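Local coordinates for DUF5638 domain-containing protein (Legionella pneumophila subsp. pneumophila, PDB 5L1A) that is of unknown function, belongs to the DUF5638 family, and is represented here by the N-terminal part of a predicted membrane protein, at residues I42-F45 with Y46-F50; T53-E56 with D57-L60. All coordinates share one frame; numbering follows the deposited sequence.

Contact 1 (I42-F45 with Y46-F50); sequences IKYF and YNSAF. With I3C (5-amino-2,4,6-triiodobenzene-1,3-dicarboxylic acid), chain E.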
loop_
_atom_site.group_PDB
_atom_site.type_symbol
_atom_site.label_atom_id
_atom_site.label_comp_id
_atom_site.label_asym_id
_atom_site.label_seq_id
_atom_site.Cartn_x
_atom_site.Cartn_y
_atom_site.Cartn_z
ATOM N N ILE A 42 -3.236 3.628 -5.536
ATOM C CA ILE A 42 -2.741 2.828 -4.420
ATOM C C ILE A 42 -2.159 3.725 -3.336
ATOM O O ILE A 42 -2.460 3.565 -2.147
ATOM C CB ILE A 42 -1.703 1.803 -4.915
ATOM C CG1 ILE A 42 -2.401 0.617 -5.584
ATOM C CG2 ILE A 42 -0.828 1.339 -3.768
ATOM C CD1 ILE A 42 -3.320 -0.152 -4.653
ATOM N N LYS A 43 -1.315 4.682 -3.727
ATOM C CA LYS A 43 -0.686 5.538 -2.729
ATOM C C LYS A 43 -1.702 6.444 -2.054
ATOM O O LYS A 43 -1.591 6.713 -0.854
ATOM C CB LYS A 43 0.437 6.354 -3.368
ATOM C CG LYS A 43 1.499 5.481 -4.011
ATOM C CD LYS A 43 2.861 6.141 -4.007
ATOM C CE LYS A 43 2.904 7.338 -4.922
ATOM N NZ LYS A 43 4.261 7.947 -4.916
ATOM N N TYR A 44 -2.703 6.909 -2.800
ATOM C CA TYR A 44 -3.783 7.670 -2.190
ATOM C C TYR A 44 -4.562 6.827 -1.187
ATOM O O TYR A 44 -4.974 7.339 -0.140
ATOM C CB TYR A 44 -4.705 8.214 -3.278
ATOM C CG TYR A 44 -5.945 8.905 -2.767
ATOM C CD1 TYR A 44 -5.910 10.237 -2.369
ATOM C CD2 TYR A 44 -7.155 8.229 -2.692
ATOM C CE1 TYR A 44 -7.047 10.871 -1.903
ATOM C CE2 TYR A 44 -8.290 8.851 -2.230
ATOM C CZ TYR A 44 -8.233 10.171 -1.836
ATOM O OH TYR A 44 -9.373 10.790 -1.378
ATOM N N PHE A 45 -4.753 5.536 -1.476
ATOM C CA PHE A 45 -5.519 4.670 -0.580
ATOM C C PHE A 45 -4.857 4.549 0.791
ATOM O O PHE A 45 -5.523 4.669 1.824
ATOM C CB PHE A 45 -5.698 3.289 -1.215
ATOM C CG PHE A 45 -6.269 2.260 -0.280
ATOM C CD1 PHE A 45 -7.628 2.196 -0.048
ATOM C CD2 PHE A 45 -5.443 1.350 0.364
ATOM C CE1 PHE A 45 -8.154 1.251 0.813
ATOM C CE2 PHE A 45 -5.967 0.403 1.226
ATOM C CZ PHE A 45 -7.322 0.355 1.448
ATOM N N TYR A 46 -3.549 4.300 0.823
ATOM C CA TYR A 46 -2.893 4.070 2.105
ATOM C C TYR A 46 -2.619 5.373 2.843
ATOM O O TYR A 46 -2.790 5.442 4.064
ATOM C CB TYR A 46 -1.599 3.283 1.903
ATOM C CG TYR A 46 -1.836 1.848 1.517
ATOM C CD1 TYR A 46 -2.254 0.918 2.459
ATOM C CD2 TYR A 46 -1.648 1.421 0.213
ATOM C CE1 TYR A 46 -2.476 -0.403 2.110
ATOM C CE2 TYR A 46 -1.864 0.103 -0.148
ATOM C CZ TYR A 46 -2.277 -0.805 0.804
ATOM O OH TYR A 46 -2.498 -2.116 0.447
ATOM N N ASN A 47 -2.197 6.412 2.121
ATOM C CA ASN A 47 -1.970 7.705 2.758
ATOM C C ASN A 47 -3.260 8.284 3.326
ATOM O O ASN A 47 -3.271 8.782 4.458
ATOM C CB ASN A 47 -1.324 8.669 1.765
ATOM C CG ASN A 47 0.184 8.485 1.674
ATOM O OD1 ASN A 47 0.934 9.071 2.452
ATOM N ND2 ASN A 47 0.631 7.668 0.727
ATOM N N SER A 48 -4.360 8.223 2.566
ATOM C CA SER A 48 -5.630 8.728 3.083
ATOM C C SER A 48 -6.115 7.913 4.269
ATOM O O SER A 48 -6.728 8.465 5.188
ATOM C CB SER A 48 -6.703 8.728 1.992
ATOM O OG SER A 48 -6.332 9.544 0.896
ATOM N N ALA A 49 -5.863 6.602 4.265
ATOM C CA ALA A 49 -6.306 5.772 5.381
ATOM C C ALA A 49 -5.540 6.105 6.653
ATOM O O ALA A 49 -6.106 6.061 7.750
ATOM C CB ALA A 49 -6.156 4.292 5.035
ATOM N N PHE A 50 -4.254 6.446 6.528
ATOM C CA PHE A 50 -3.479 6.821 7.709
ATOM C C PHE A 50 -3.914 8.178 8.247
ATOM O O PHE A 50 -3.992 8.371 9.465
ATOM C CB PHE A 50 -1.984 6.827 7.387
ATOM C CG PHE A 50 -1.128 7.371 8.500
ATOM C CD1 PHE A 50 -0.713 6.551 9.536
ATOM C CD2 PHE A 50 -0.741 8.704 8.511
ATOM C CE1 PHE A 50 0.068 7.046 10.559
ATOM C CE2 PHE A 50 0.039 9.203 9.531
ATOM C CZ PHE A 50 0.446 8.372 10.557
HETATM I I3 I3C E . -5.799 -1.408 8.031
HETATM I I2 I3C E . -9.213 2.390 4.380
HETATM I I1 I3C E . -11.920 -1.262 8.507
HETATM O O8 I3C E . -8.792 -1.776 10.303
HETATM O O9 I3C E . -8.804 -3.352 8.789
HETATM C C10 I3C E . -11.581 1.006 6.075
HETATM N N13 I3C E . -6.564 0.867 5.709
HETATM C C1 I3C E . -8.871 -1.104 8.027
HETATM C C6 I3C E . -7.625 -0.616 7.383
HETATM C C5 I3C E . -7.695 0.414 6.304
HETATM C C4 I3C E . -9.021 0.947 5.879
HETATM C C3 I3C E . -10.260 0.458 6.526
HETATM C C2 I3C E . -10.182 -0.567 7.594
HETATM C C7 I3C E . -8.816 -2.143 9.109
HETATM O O11 I3C E . -12.134 0.483 5.082
HETATM O O12 I3C E . -12.092 1.966 6.689
#

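Contact 2 (T53-E56 with D57-L60); sequences TENE and DDGL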
loop_
_atom_site.group_PDB
_atom_site.type_symbol
_atom_site.label_atom_id
_atom_site.label_comp_id
_atom_site.label_asym_id
_atom_site.label_seq_id
_atom_site.Cartn_x
_atom_site.Cartn_y
_atom_site.Cartn_z
ATOM N N THR A 53 -6.804 8.059 10.636
ATOM C CA THR A 53 -6.634 7.450 11.945
ATOM C C THR A 53 -6.643 8.523 13.028
ATOM O O THR A 53 -6.245 9.670 12.802
ATOM C CB THR A 53 -5.333 6.645 12.006
ATOM O OG1 THR A 53 -4.212 7.522 11.848
ATOM C CG2 THR A 53 -5.306 5.595 10.911
ATOM N N GLU A 54 -7.116 8.145 14.212
ATOM C CA GLU A 54 -7.257 9.082 15.316
ATOM C C GLU A 54 -6.499 8.661 16.565
ATOM O O GLU A 54 -6.466 9.426 17.536
ATOM C CB GLU A 54 -8.739 9.277 15.653
ATOM C CG GLU A 54 -9.594 9.562 14.433
ATOM C CD GLU A 54 -10.992 10.003 14.791
ATOM O OE1 GLU A 54 -11.131 10.931 15.615
ATOM O OE2 GLU A 54 -11.952 9.412 14.253
ATOM N N ASN A 55 -5.893 7.476 16.567
ATOM C CA ASN A 55 -5.054 7.008 17.659
ATOM C C ASN A 55 -3.878 6.252 17.061
ATOM O O ASN A 55 -3.914 5.834 15.902
ATOM C CB ASN A 55 -5.832 6.110 18.625
ATOM C CG ASN A 55 -6.286 4.825 17.974
ATOM O OD1 ASN A 55 -5.546 3.840 17.939
ATOM N ND2 ASN A 55 -7.499 4.827 17.440
ATOM N N GLU A 56 -2.836 6.061 17.874
ATOM C CA GLU A 56 -1.588 5.504 17.358
ATOM C C GLU A 56 -1.731 4.041 16.952
ATOM O O GLU A 56 -1.026 3.583 16.045
ATOM C CB GLU A 56 -0.472 5.659 18.393
ATOM C CG GLU A 56 0.915 5.336 17.854
ATOM C CD GLU A 56 2.014 5.537 18.879
ATOM O OE1 GLU A 56 1.746 6.148 19.936
ATOM O OE2 GLU A 56 3.148 5.081 18.624
ATOM N N ASP A 57 -2.624 3.290 17.598
ATOM C CA ASP A 57 -2.787 1.886 17.236
ATOM C C ASP A 57 -3.347 1.738 15.824
ATOM O O ASP A 57 -2.879 0.899 15.047
ATOM C CB ASP A 57 -3.681 1.177 18.253
ATOM C CG ASP A 57 -3.081 1.162 19.653
ATOM O OD1 ASP A 57 -2.458 2.170 20.051
ATOM O OD2 ASP A 57 -3.232 0.144 20.359
ATOM N N ASP A 58 -4.345 2.550 15.468
ATOM C CA ASP A 58 -4.896 2.482 14.119
ATOM C C ASP A 58 -3.894 2.984 13.083
ATOM O O ASP A 58 -3.772 2.405 11.997
ATOM C CB ASP A 58 -6.198 3.279 14.046
ATOM C CG ASP A 58 -7.275 2.718 14.959
ATOM O OD1 ASP A 58 -7.174 1.533 15.342
ATOM O OD2 ASP A 58 -8.225 3.459 15.292
ATOM N N GLY A 59 -3.172 4.062 13.395
ATOM C CA GLY A 59 -2.135 4.522 12.490
ATOM C C GLY A 59 -1.047 3.490 12.269
ATOM O O GLY A 59 -0.541 3.339 11.154
ATOM N N LEU A 60 -0.683 2.756 13.321
ATOM C CA LEU A 60 0.326 1.711 13.186
ATOM C C LEU A 60 -0.185 0.557 12.329
ATOM O O LEU A 60 0.584 -0.045 11.571
ATOM C CB LEU A 60 0.748 1.219 14.570
ATOM C CG LEU A 60 1.767 0.081 14.629
ATOM C CD1 LEU A 60 3.037 0.466 13.905
ATOM C CD2 LEU A 60 2.071 -0.287 16.069
HETATM O O HOH W 1 -8.788 5.700 14.330
#

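Contact 1 (I42-F45 with Y46-F50)
The rings of Phe45 and Tyr46, neighbours along helix 33-51, meet in a T-shaped stack. The CD2-CE2 edge of Phe45 points at the face of Tyr46, with Phe45 CD2 above the middle of that ring. The planes stand 83° apart and the centroids 4.8 Å. With Phe45 CG anti to the backbone N (chi1 170°) and Tyr46 CG anti to the carbonyl carbon (chi1 -71°), the two neighbouring rings meet edge to face. One turn back, Ile42 lies alongside Tyr46, and its CG2 meets the ring edge 4.0 Å from Tyr46 CE2.

Two polar side chains fold back onto the preceding turn, a familiar intrahelical bond of Asn and Ser to the carbonyl four residues earlier. Asn47 ND2 donates to Lys43 O at 2.9 Å, with that oxygen close to the amide plane. The backbone N of Asn47 makes the regular helical bond to the same oxygen from the opposite face of the carbonyl. Ser48 repeats the pattern on Tyr44 O, which takes both Ser48 N and Ser48 OG, the latter at 2.8 Å. The hydroxyl oxygen also sits over one face of the Tyr44 ring, 3.2 Å from Tyr44 CE1.

A triiodobenzene ligand (I3C) rests beside this turn. Its N13 is 3.5 Å from Ala49 CB, and its I2 is 3.9 Å from Phe45 CE1. Glu65 of helix 56-77 hydrogen-bonds the same ligand.

Asn47 ND2 also bonds Asp19 of helix 8-25. Tyr46 stacks on Tyr66 of helix 56-77, while Ile42 and Tyr46 touch Ile103 of helix 97-110. Residues 42-50 thus pack among these three helices.

Contact 2 (T53-E56 with D57-L60)
This is an N-terminal helix cap, formed by Asn55 and Asp58 at the surface where the loop after helix 33-51 enters helix 56-77. Asn55 is the N-cap residue. Its OD1 accepts from Asp58 N at 3.0 Å, with an N-H...O angle of 156°. The donor lies well above the plane of the side-chain carbonyl. Asn55 CG sits between its backbone N and carbonyl carbon (chi1 65°), which turns the amide over the first turn of the helix.

The other end of that amide returns a bond to the same residue. Asn55 ND2 donates to Asp58 OD2 at 2.6 Å, a short and clearly bent hydrogen bond that meets the oxygen from above the carboxylate plane. The amide and carboxylate planes are 66° apart. A water joins in, donating to Asp58 OD2 and accepting from Glu54 N. The carboxylate is therefore tied to the loop both directly and through water.

Regular helical bonding starts at once. Gly59 N donates to Asn55 O at 3.2 Å, and Leu60 N to Glu56 O at 2.9 Å. Thr53, two residues before the N-cap, packs against the backbone of the first turn, with its CG2 3.6 Å from Gly59 N. The hydroxyl of Thr53 bonds Phe50 O, which ties the loop to the end of helix 33-51, and Tyr5 OH, which ties it to the N-terminal loop.

Asn55 thus supplies an acceptor to a backbone N-H at the start of the helix and a donor to a nearby acid. The carboxylates of Asp57 and Asp58 stand at the helix N-terminus, where the helix dipole would probably favour their negative charge.

Overall arrangement
Contact 1 comes first along the chain, in the later part of helix 33-51. Contact 2 follows at the start of helix 56-77, so the pair spans the turn between two consecutive helices. Their centres are 14 Å apart. They touch where Phe50 CD1 lies 3.6 Å from Gly59 O. Contact 1 is partly buried, its centre about 7 Å from the centre of the chain, whereas contact 2 is on the surface, its centre about 16 Å from that point. Both belong to the same all-helical DUF5638 region. Together they flank the connection between the two helices, from the end of a helix that gives two residues to an I3C pocket to the capped start of the next.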